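Local coordinates for protein gamma-glutamyltranspeptidase (Ggt) (Helicobacter pylori 26695, PDB 5BPK) that probably catalyses the hydrolysis and transfer of gamma-glutamyl groups from substrates such as glutathione, as an Ntn-hydrolase, at residues A[45-50]-A[69-74]; A[53-58]-A[62-67]; A[73-78]-A[163-168]; A[80-85]-A[218-223]. All coordinates share one frame; numbering follows the deposited sequence.

Helix 61-75 runs through the first three contacts. Contacts 1 and 2, with centres about 11 Å apart, pack it against helix 45-56, contact 2 beside the turn and contact 1 further along. Contact 3 joins its last turn to helix 155-168, with its centre about 8 Å from that of contact 1. Contact 4 follows in the loop between helix 61-75 and strand 85-91, where it meets helix 214-226, about 10 Å from contact 3 and about 19 Å from contact 2 (centres). Contacts 3 and 4 alternate along the chain, tying sequence-distant helices to the same helix-loop unit. Together they pack four helices and the loop that leads into strand 85-91 against one another.

Contact 1: residues A[45-50]-A[69-74]; sequences PLASEI and GFALAV
Ala47 and Ala71 face each other without any ring, amide or carboxylate between them, so no flat face or edge enters the contact; the ring of Phe70 belongs to another side of its helix, where it packs against Leu155, Ile159 and Leu220. The interface is methyl on methyl. CB of Ala47 stands 3.9 Å from CB of Ala71, and the two alanines also mark the place where the backbones come nearest. Leu72 reaches in from the next position on helix 61-75. Although its CB does not aim at the partner helix, its branch bends across, and Leu72 CD2 stops 3.5 Å from CB of Ala47. From the other helix, Ile50 adds its delta methyl. Its CG1 lies anti to the carbonyl carbon (chi1 -76°), and the nearly extended chi2 of 164° carries Ile50 CD1 forward to within 3.6 Å of CB of Ala71. Ala71 is therefore met by two methyl groups, one from Ala47 and one a helical turn later from Ile50. The short side chains let the segment axes approach to 8.8 Å, running nearly antiparallel at 159°. Ile50 also lies against Leu165 and Pro161 of helix 155-168, while Leu72 touches Tyr18 of the enzyme's other chain, whose hydroxyl is hydrogen-bonded to Gly69 O. No hydrogen bond or charge pair links the two segments. The contact is wholly apolar, held by the burial of methyl groups (150 Å² in all).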
loop_
_atom_site.group_PDB
_atom_site.type_symbol
_atom_site.label_atom_id
_atom_site.label_comp_id
_atom_site.label_asym_id
_atom_site.label_seq_id
_atom_site.Cartn_x
_atom_site.Cartn_y
_atom_site.Cartn_z
ATOM N N PRO A 45 -8.158 9.001 12.641
ATOM C CA PRO A 45 -8.674 10.361 12.741
ATOM C C PRO A 45 -7.678 11.384 13.284
ATOM O O PRO A 45 -7.743 12.524 12.887
ATOM C CB PRO A 45 -9.884 10.223 13.669
ATOM C CG PRO A 45 -10.306 8.813 13.554
ATOM C CD PRO A 45 -9.023 8.036 13.350
ATOM N N LEU A 46 -6.784 11.001 14.191
ATOM C CA LEU A 46 -5.782 11.964 14.684
ATOM C C LEU A 46 -4.819 12.387 13.575
ATOM O O LEU A 46 -4.459 13.561 13.480
ATOM C CB LEU A 46 -4.996 11.426 15.883
ATOM C CG LEU A 46 -5.797 11.209 17.168
ATOM C CD1 LEU A 46 -4.964 10.465 18.203
ATOM C CD2 LEU A 46 -6.312 12.530 17.735
ATOM N N ALA A 47 -4.432 11.445 12.720
ATOM C CA ALA A 47 -3.551 11.766 11.604
ATOM C C ALA A 47 -4.271 12.585 10.536
ATOM O O ALA A 47 -3.701 13.525 9.987
ATOM C CB ALA A 47 -2.937 10.499 11.012
ATOM N N SER A 48 -5.527 12.240 10.253
ATOM C CA SER A 48 -6.313 12.992 9.284
ATOM C C SER A 48 -6.474 14.440 9.733
ATOM O O SER A 48 -6.321 15.363 8.932
ATOM C CB SER A 48 -7.681 12.347 9.072
ATOM O OG SER A 48 -7.541 11.007 8.630
ATOM N N GLU A 49 -6.763 14.621 11.020
ATOM C CA GLU A 49 -6.930 15.941 11.613
ATOM C C GLU A 49 -5.652 16.766 11.470
ATOM O O GLU A 49 -5.715 17.962 11.179
ATOM C CB GLU A 49 -7.334 15.802 13.091
ATOM C CG GLU A 49 -7.542 17.107 13.827
ATOM C CD GLU A 49 -8.066 16.910 15.240
ATOM O OE1 GLU A 49 -7.498 16.081 16.000
ATOM O OE2 GLU A 49 -9.049 17.597 15.588
ATOM N N ILE A 50 -4.506 16.127 11.679
ATOM C CA ILE A 50 -3.206 16.790 11.540
ATOM C C ILE A 50 -3.002 17.237 10.081
ATOM O O ILE A 50 -2.640 18.389 9.822
ATOM C CB ILE A 50 -2.053 15.875 12.038
ATOM C CG1 ILE A 50 -2.013 15.851 13.571
ATOM C CG2 ILE A 50 -0.716 16.335 11.496
ATOM C CD1 ILE A 50 -1.186 14.701 14.140
ATOM N N GLY A 69 2.283 11.174 7.212
ATOM C CA GLY A 69 3.247 10.086 7.240
ATOM C C GLY A 69 3.896 9.939 8.607
ATOM O O GLY A 69 4.014 8.838 9.142
ATOM N N PHE A 70 4.314 11.047 9.198
ATOM C CA PHE A 70 4.903 10.967 10.544
ATOM C C PHE A 70 3.871 10.718 11.655
ATOM O O PHE A 70 4.156 9.989 12.606
ATOM C CB PHE A 70 5.742 12.204 10.867
ATOM C CG PHE A 70 7.038 12.272 10.098
ATOM C CD1 PHE A 70 8.030 11.333 10.325
ATOM C CD2 PHE A 70 7.260 13.263 9.149
ATOM C CE1 PHE A 70 9.229 11.372 9.630
ATOM C CE2 PHE A 70 8.465 13.309 8.449
ATOM C CZ PHE A 70 9.448 12.358 8.699
ATOM N N ALA A 71 2.690 11.328 11.553
ATOM C CA ALA A 71 1.634 11.112 12.557
ATOM C C ALA A 71 1.207 9.644 12.620
ATOM O O ALA A 71 1.105 9.077 13.703
ATOM C CB ALA A 71 0.433 12.021 12.296
ATOM N N LEU A 72 1.006 9.017 11.466
ATOM C CA LEU A 72 0.617 7.601 11.439
ATOM C C LEU A 72 1.705 6.682 12.007
ATOM O O LEU A 72 1.404 5.605 12.535
ATOM C CB LEU A 72 0.269 7.166 10.008
ATOM C CG LEU A 72 -1.029 7.698 9.406
ATOM C CD1 LEU A 72 -1.098 7.357 7.897
ATOM C CD2 LEU A 72 -2.244 7.140 10.147
ATOM N N ALA A 73 2.968 7.098 11.892
ATOM C CA ALA A 73 4.076 6.348 12.499
ATOM C C ALA A 73 3.958 6.241 14.032
ATOM O O ALA A 73 4.543 5.334 14.646
ATOM C CB ALA A 73 5.436 6.959 12.103
ATOM N N VAL A 74 3.198 7.156 14.626
ATOM C CA VAL A 74 2.980 7.202 16.066
ATOM C C VAL A 74 1.621 6.584 16.442
ATOM O O VAL A 74 1.551 5.738 17.318
ATOM C CB VAL A 74 3.073 8.660 16.570
ATOM C CG1 VAL A 74 2.775 8.749 18.072
ATOM C CG2 VAL A 74 4.441 9.222 16.271
#

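Contact 2: residues A[53-58]-A[62-67]; sequences KVLEEG and IDAAVA
Val54 and Ala64 meet beside the turn of an alpha-alpha hairpin, where helix 45-56 ends in a Schellman motif and helix 61-75 sets out. Gly58, with positive phi, is the C-prime residue of that motif: its N bonds to Leu55 O at 3.1 Å, and Gly59 N bonds to Val54 O. Val54 carries most of the contact by splitting its two methyls. Val54 CG1, held anti to the backbone N (chi1 171°), presses on the start of the opposite helix, 3.6 Å from Ala64 N and 3.7 Å from CB of Asp63, whose side chain it crosses at about a right angle. Val54 CG2 serves the next turn and lies 3.8 Å from CB of Ala67. Leu55 adds its CD2, 4.0 Å from CB of Ala64. Asp63 offers Val54 just its CB. Its buried carboxylate is held elsewhere, OD2 by Thr152 OG1 and Asn60 N and OD1 by Lys153 N, which ties the hairpin to the segment before helix 155-168. Leu55 also packs on Asp8, and Ala64 on Val6, of the enzyme's other chain. The arrangement is that of a short alpha-alpha hairpin whose first helix closes in a Schellman motif.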
loop_
_atom_site.group_PDB
_atom_site.type_symbol
_atom_site.label_atom_id
_atom_site.label_comp_id
_atom_site.label_asym_id
_atom_site.label_seq_id
_atom_site.Cartn_x
_atom_site.Cartn_y
_atom_site.Cartn_z
ATOM N N LYS A 53 -5.423 20.131 9.218
ATOM C CA LYS A 53 -4.961 21.378 9.818
ATOM C C LYS A 53 -3.833 21.995 8.990
ATOM O O LYS A 53 -3.800 23.210 8.818
ATOM C CB LYS A 53 -4.528 21.154 11.272
ATOM C CG LYS A 53 -4.073 22.409 11.993
ATOM C CD LYS A 53 -4.021 22.181 13.499
ATOM N N VAL A 54 -2.932 21.170 8.447
ATOM C CA VAL A 54 -1.896 21.681 7.536
ATOM C C VAL A 54 -2.511 22.401 6.328
ATOM O O VAL A 54 -2.094 23.510 5.986
ATOM C CB VAL A 54 -0.899 20.586 7.084
ATOM C CG1 VAL A 54 0.006 21.109 5.968
ATOM C CG2 VAL A 54 -0.064 20.102 8.277
ATOM N N LEU A 55 -3.520 21.796 5.709
ATOM C CA LEU A 55 -4.247 22.461 4.624
ATOM C C LEU A 55 -4.930 23.755 5.096
ATOM O O LEU A 55 -4.865 24.781 4.406
ATOM C CB LEU A 55 -5.278 21.533 3.989
ATOM C CG LEU A 55 -4.758 20.267 3.319
ATOM C CD1 LEU A 55 -5.924 19.427 2.816
ATOM C CD2 LEU A 55 -3.770 20.585 2.186
ATOM N N GLU A 56 -5.576 23.717 6.263
ATOM C CA GLU A 56 -6.235 24.905 6.811
ATOM C C GLU A 56 -5.227 26.029 7.039
ATOM O O GLU A 56 -5.558 27.209 6.911
ATOM C CB GLU A 56 -6.950 24.578 8.123
ATOM C CG GLU A 56 -8.192 23.708 7.957
ATOM C CD GLU A 56 -8.745 23.176 9.283
ATOM O OE1 GLU A 56 -8.176 23.495 10.357
ATOM O OE2 GLU A 56 -9.752 22.430 9.250
ATOM N N GLU A 57 -3.990 25.662 7.351
ATOM C CA GLU A 57 -2.954 26.636 7.658
ATOM C C GLU A 57 -2.137 27.038 6.423
ATOM O O GLU A 57 -1.073 27.638 6.545
ATOM C CB GLU A 57 -2.068 26.091 8.788
ATOM C CG GLU A 57 -2.828 26.044 10.105
ATOM C CD GLU A 57 -2.053 25.464 11.273
ATOM O OE1 GLU A 57 -1.051 24.748 11.068
ATOM O OE2 GLU A 57 -2.481 25.726 12.417
ATOM N N GLY A 58 -2.643 26.708 5.232
ATOM C CA GLY A 58 -2.035 27.143 3.972
ATOM C C GLY A 58 -0.976 26.241 3.361
ATOM O O GLY A 58 -0.353 26.600 2.353
ATOM N N ILE A 62 1.467 18.161 -0.422
ATOM C CA ILE A 62 2.690 17.481 -0.032
ATOM C C ILE A 62 2.992 17.734 1.449
ATOM O O ILE A 62 3.317 16.806 2.185
ATOM C CB ILE A 62 3.893 17.875 -0.916
ATOM C CG1 ILE A 62 3.740 17.330 -2.353
ATOM C CG2 ILE A 62 5.210 17.398 -0.285
ATOM C CD1 ILE A 62 2.799 18.109 -3.255
ATOM N N ASP A 63 2.911 18.997 1.872
ATOM C CA ASP A 63 3.074 19.340 3.290
ATOM C C ASP A 63 2.164 18.460 4.160
ATOM O O ASP A 63 2.616 17.866 5.137
ATOM C CB ASP A 63 2.745 20.807 3.551
ATOM C CG ASP A 63 3.641 21.768 2.786
ATOM O OD1 ASP A 63 4.879 21.561 2.746
ATOM O OD2 ASP A 63 3.100 22.751 2.237
ATOM N N ALA A 64 0.889 18.372 3.784
ATOM C CA ALA A 64 -0.090 17.595 4.545
ATOM C C ALA A 64 0.289 16.116 4.535
ATOM O O ALA A 64 0.200 15.453 5.556
ATOM C CB ALA A 64 -1.494 17.781 3.970
ATOM N N ALA A 65 0.703 15.609 3.376
ATOM C CA ALA A 65 1.092 14.204 3.244
ATOM C C ALA A 65 2.284 13.855 4.135
ATOM O O ALA A 65 2.334 12.776 4.730
ATOM C CB ALA A 65 1.384 13.865 1.787
ATOM N N VAL A 66 3.242 14.771 4.240
ATOM C CA VAL A 66 4.396 14.568 5.108
ATOM C C VAL A 66 3.983 14.545 6.590
ATOM O O VAL A 66 4.394 13.654 7.349
ATOM C CB VAL A 66 5.505 15.616 4.811
ATOM C CG1 VAL A 66 6.594 15.592 5.912
ATOM C CG2 VAL A 66 6.099 15.357 3.406
ATOM N N ALA A 67 3.140 15.484 6.996
ATOM C CA ALA A 67 2.630 15.511 8.372
ATOM C C ALA A 67 1.902 14.200 8.717
ATOM O O ALA A 67 2.109 13.621 9.787
ATOM C CB ALA A 67 1.730 16.724 8.594
#

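Contact 3: residues A[73-78]-A[163-168]; sequences AVVHPA and IKLAEN
Val74 faces helix 155-168 and lays CG1 against the Leu165-Ala166 peptide, whereas Val75 meets the leucine side chain at a slant. The two valines thus use different parts of one helical turn. In Val74, CG1 is anti to the backbone N (chi1 177°), which sets this methyl against main chain as much as side chain. Val74 CG1 lies 3.5 Å from Ala166 N and 3.8 Å from Leu165 C, with CB of Leu165 at 3.8 Å and CB of Ala166 at 4.0 Å. One methyl is thus lodged between the bases of two consecutive side chains. The other methyl of Val74, CG2, packs on Leu220 of helix 214-226. Val75 turns its CG1 anti to the carbonyl carbon (chi1 -58°), which brings it against the outer end of Leu165, where it meets CD1 at 3.8 Å. Leu165 therefore gives its root to Val74 and its tip to Val75. There is no hydrogen bond between the segments. The carbonyl of Val74, however, is gripped by Tyr170 OH and Gln213 NE2, which ties the end of helix 61-75 to Tyr170, just after helix 155-168, and to Gln213, just before helix 214-226. Val75 also packs against Tyr170 and Leu46. With one valine methyl on the Leu165-Ala166 backbone and another on the leucine tip, this is a largely buried helix-helix contact near the C-terminal ends of helices 61-75 and 155-168, in an Ntn-hydrolase.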
loop_
_atom_site.group_PDB
_atom_site.type_symbol
_atom_site.label_atom_id
_atom_site.label_comp_id
_atom_site.label_asym_id
_atom_site.label_seq_id
_atom_site.Cartn_x
_atom_site.Cartn_y
_atom_site.Cartn_z
ATOM N N ALA A 73 2.968 7.098 11.892
ATOM C CA ALA A 73 4.076 6.348 12.499
ATOM C C ALA A 73 3.958 6.241 14.032
ATOM O O ALA A 73 4.543 5.334 14.646
ATOM C CB ALA A 73 5.436 6.959 12.103
ATOM N N VAL A 74 3.198 7.156 14.626
ATOM C CA VAL A 74 2.980 7.202 16.066
ATOM C C VAL A 74 1.621 6.584 16.442
ATOM O O VAL A 74 1.551 5.738 17.318
ATOM C CB VAL A 74 3.073 8.660 16.570
ATOM C CG1 VAL A 74 2.775 8.749 18.072
ATOM C CG2 VAL A 74 4.441 9.222 16.271
ATOM N N VAL A 75 0.555 6.987 15.760
ATOM C CA VAL A 75 -0.808 6.606 16.172
ATOM C C VAL A 75 -1.339 5.332 15.529
ATOM O O VAL A 75 -2.376 4.822 15.952
ATOM C CB VAL A 75 -1.814 7.746 15.937
ATOM C CG1 VAL A 75 -1.382 9.000 16.715
ATOM C CG2 VAL A 75 -1.990 8.074 14.437
ATOM N N HIS A 76 -0.633 4.826 14.518
ATOM C CA HIS A 76 -1.051 3.603 13.820
ATOM C C HIS A 76 0.145 2.676 13.588
ATOM O O HIS A 76 0.460 2.338 12.446
ATOM C CB HIS A 76 -1.719 4.011 12.504
ATOM C CG HIS A 76 -2.405 2.895 11.778
ATOM N ND1 HIS A 76 -2.755 1.707 12.389
ATOM C CD2 HIS A 76 -2.793 2.785 10.484
ATOM C CE1 HIS A 76 -3.352 0.926 11.504
ATOM N NE2 HIS A 76 -3.388 1.556 10.340
ATOM N N PRO A 77 0.819 2.249 14.680
ATOM C CA PRO A 77 2.082 1.511 14.551
ATOM C C PRO A 77 1.984 0.119 13.922
ATOM O O PRO A 77 3.011 -0.453 13.548
ATOM C CB PRO A 77 2.614 1.448 15.991
ATOM C CG PRO A 77 1.477 1.768 16.859
ATOM C CD PRO A 77 0.505 2.572 16.084
ATOM N N ALA A 78 0.768 -0.408 13.769
ATOM C CA ALA A 78 0.593 -1.639 13.014
ATOM C C ALA A 78 0.984 -1.477 11.538
ATOM O O ALA A 78 1.342 -2.453 10.884
ATOM C CB ALA A 78 -0.854 -2.169 13.120
ATOM N N ILE A 163 5.517 14.210 17.157
ATOM C CA ILE A 163 6.356 14.209 18.359
ATOM C C ILE A 163 5.500 14.393 19.617
ATOM O O ILE A 163 5.694 13.690 20.619
ATOM C CB ILE A 163 7.449 15.305 18.293
ATOM C CG1 ILE A 163 8.470 14.980 17.196
ATOM C CG2 ILE A 163 8.158 15.418 19.637
ATOM C CD1 ILE A 163 9.423 16.125 16.854
ATOM N N LYS A 164 4.545 15.319 19.553
ATOM C CA LYS A 164 3.635 15.575 20.677
ATOM C C LYS A 164 2.876 14.307 21.083
ATOM O O LYS A 164 2.751 13.999 22.264
ATOM C CB LYS A 164 2.630 16.674 20.319
ATOM C CG LYS A 164 1.822 17.190 21.494
ATOM C CD LYS A 164 0.783 18.212 21.059
ATOM C CE LYS A 164 0.201 18.967 22.252
ATOM N NZ LYS A 164 -0.399 20.271 21.835
ATOM N N LEU A 165 2.376 13.576 20.089
ATOM C CA LEU A 165 1.640 12.342 20.342
ATOM C C LEU A 165 2.533 11.230 20.889
ATOM O O LEU A 165 2.083 10.421 21.697
ATOM C CB LEU A 165 0.917 11.875 19.072
ATOM C CG LEU A 165 -0.319 12.731 18.745
ATOM C CD1 LEU A 165 -0.697 12.654 17.273
ATOM C CD2 LEU A 165 -1.504 12.348 19.627
ATOM N N ALA A 166 3.783 11.171 20.438
ATOM C CA ALA A 166 4.720 10.181 20.970
ATOM C C ALA A 166 5.080 10.476 22.424
ATOM O O ALA A 166 5.098 9.577 23.265
ATOM C CB ALA A 166 5.983 10.095 20.103
ATOM N N GLU A 167 5.341 11.741 22.718
ATOM C CA GLU A 167 5.750 12.144 24.061
ATOM C C GLU A 167 4.620 12.081 25.089
ATOM O O GLU A 167 4.831 11.641 26.222
ATOM C CB GLU A 167 6.316 13.565 24.042
ATOM C CG GLU A 167 7.640 13.723 23.325
ATOM C CD GLU A 167 8.141 15.159 23.319
ATOM O OE1 GLU A 167 7.339 16.078 23.569
ATOM O OE2 GLU A 167 9.343 15.364 23.058
ATOM N N ASN A 168 3.435 12.543 24.709
ATOM C CA ASN A 168 2.328 12.696 25.655
ATOM C C ASN A 168 1.375 11.513 25.625
ATOM O O ASN A 168 0.628 11.276 26.579
ATOM C CB ASN A 168 1.548 13.989 25.360
ATOM C CG ASN A 168 2.426 15.240 25.393
ATOM O OD1 ASN A 168 3.447 15.287 26.075
ATOM N ND2 ASN A 168 2.015 16.264 24.655
#

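Contact 4: residues A[80-85]-A[218-223]; sequences GNIGGG and KTLNQI
Ile82 touches Thr219 and Leu220 from a glycine-rich loop that carries an Asx motif and leads into strand 85-91 of the antiparallel sheet. Its CB is directed at helix 214-226, but CB and CG1 themselves stay more than 4.2 Å from the helical segment. CG1 takes the position between the backbone N and the carbonyl carbon (chi1 61°), and the extended chi2 brings Ile82 CD1 to CG2 of Thr219 at 3.8 Å. The branch methyl CG2 of Ile82 leaves CB at about a right angle to that direction and comes to CD2 of Leu220 at 4.3 Å, a looser approach. The isoleucine thus straddles two neighbouring residues of one helix, while Ala73 and Val140 of the same chain and Phe35 of the enzyme's other chain pack around it. Thr219 gives its methyl to this apolar contact; its OG1 is hydrogen-bonded to Ala33 O of that other chain and to Asp215 O. Beyond the loop, Gly85 pairs antiparallel with a strand of the other chain, extending the sheet across the interface. Asn81 OD1, also bonded to Thr139 OG1, closes the Asx motif by accepting from Gly84 N at 2.9 Å, the donor sitting 49° out of the carbonyl plane.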
loop_
_atom_site.group_PDB
_atom_site.type_symbol
_atom_site.label_atom_id
_atom_site.label_comp_id
_atom_site.label_asym_id
_atom_site.label_seq_id
_atom_site.Cartn_x
_atom_site.Cartn_y
_atom_site.Cartn_z
ATOM N N GLY A 80 1.318 2.364 9.846
ATOM C CA GLY A 80 2.080 3.611 9.851
ATOM C C GLY A 80 3.438 3.360 10.487
ATOM O O GLY A 80 3.566 2.517 11.385
ATOM N N ASN A 81 4.464 4.052 10.015
ATOM C CA ASN A 81 5.834 3.674 10.344
ATOM C C ASN A 81 6.887 4.696 9.983
ATOM O O ASN A 81 6.680 5.547 9.099
ATOM C CB ASN A 81 6.197 2.390 9.587
ATOM C CG ASN A 81 6.269 2.607 8.087
ATOM O OD1 ASN A 81 7.344 2.936 7.553
ATOM N ND2 ASN A 81 5.119 2.459 7.394
ATOM N N ILE A 82 8.036 4.563 10.651
ATOM C CA ILE A 82 9.319 5.023 10.113
ATOM C C ILE A 82 10.277 3.861 9.794
ATOM O O ILE A 82 11.325 4.073 9.197
ATOM C CB ILE A 82 10.016 6.053 11.041
ATOM C CG1 ILE A 82 10.329 5.472 12.426
ATOM C CG2 ILE A 82 9.149 7.294 11.185
ATOM C CD1 ILE A 82 11.192 6.385 13.277
ATOM N N GLY A 83 9.925 2.633 10.194
ATOM C CA GLY A 83 10.777 1.458 9.939
ATOM C C GLY A 83 10.500 0.663 8.679
ATOM O O GLY A 83 11.059 -0.426 8.503
ATOM N N GLY A 84 9.656 1.203 7.798
ATOM C CA GLY A 84 9.263 0.528 6.557
ATOM C C GLY A 84 9.513 1.393 5.329
ATOM O O GLY A 84 10.537 2.051 5.219
ATOM N N GLY A 85 8.559 1.404 4.406
ATOM C CA GLY A 85 8.721 2.117 3.144
ATOM C C GLY A 85 7.420 2.129 2.372
ATOM O O GLY A 85 6.376 1.640 2.849
ATOM N N LYS A 218 12.217 10.546 20.817
ATOM C CA LYS A 218 13.645 10.847 20.664
ATOM C C LYS A 218 14.082 10.723 19.200
ATOM O O LYS A 218 14.772 11.577 18.674
ATOM C CB LYS A 218 14.511 9.910 21.529
ATOM C CG LYS A 218 14.922 10.455 22.871
ATOM C CD LYS A 218 15.966 9.560 23.552
ATOM C CE LYS A 218 17.366 9.700 22.952
ATOM N NZ LYS A 218 18.326 8.686 23.508
ATOM N N THR A 219 13.679 9.641 18.551
ATOM C CA THR A 219 14.047 9.426 17.151
ATOM C C THR A 219 13.451 10.499 16.234
ATOM O O THR A 219 14.142 11.042 15.364
ATOM C CB THR A 219 13.625 8.034 16.680
ATOM O OG1 THR A 219 14.224 7.052 17.539
ATOM C CG2 THR A 219 14.066 7.803 15.244
ATOM N N LEU A 220 12.172 10.798 16.441
ATOM C CA LEU A 220 11.491 11.843 15.683
ATOM C C LEU A 220 12.147 13.201 15.903
ATOM O O LEU A 220 12.264 14.004 14.972
ATOM C CB LEU A 220 10.008 11.899 16.050
ATOM C CG LEU A 220 9.180 10.681 15.625
ATOM C CD1 LEU A 220 7.755 10.813 16.129
ATOM C CD2 LEU A 220 9.201 10.480 14.112
ATOM N N ASN A 221 12.608 13.444 17.125
ATOM C CA ASN A 221 13.317 14.696 17.417
ATOM C C ASN A 221 14.666 14.809 16.694
ATOM O O ASN A 221 15.057 15.907 16.292
ATOM C CB ASN A 221 13.485 14.886 18.926
ATOM C CG ASN A 221 12.379 15.731 19.534
ATOM O OD1 ASN A 221 12.223 16.902 19.183
ATOM N ND2 ASN A 221 11.625 15.157 20.468
ATOM N N GLN A 222 15.366 13.687 16.531
ATOM C CA GLN A 222 16.592 13.647 15.728
ATOM C C GLN A 222 16.299 14.013 14.277
ATOM O O GLN A 222 17.055 14.760 13.642
ATOM C CB GLN A 222 17.266 12.266 15.784
ATOM C CG GLN A 222 18.002 11.993 17.074
ATOM C CD GLN A 222 19.105 13.019 17.330
ATOM O OE1 GLN A 222 18.949 13.911 18.160
ATOM N NE2 GLN A 222 20.203 12.914 16.588
ATOM N N ILE A 223 15.181 13.508 13.770
ATOM C CA ILE A 223 14.759 13.800 12.412
ATOM C C ILE A 223 14.378 15.277 12.292
ATOM O O ILE A 223 14.772 15.938 11.337
ATOM C CB ILE A 223 13.612 12.862 11.970
ATOM C CG1 ILE A 223 14.103 11.403 11.961
ATOM C CG2 ILE A 223 13.073 13.267 10.594
ATOM C CD1 ILE A 223 12.980 10.345 11.952
#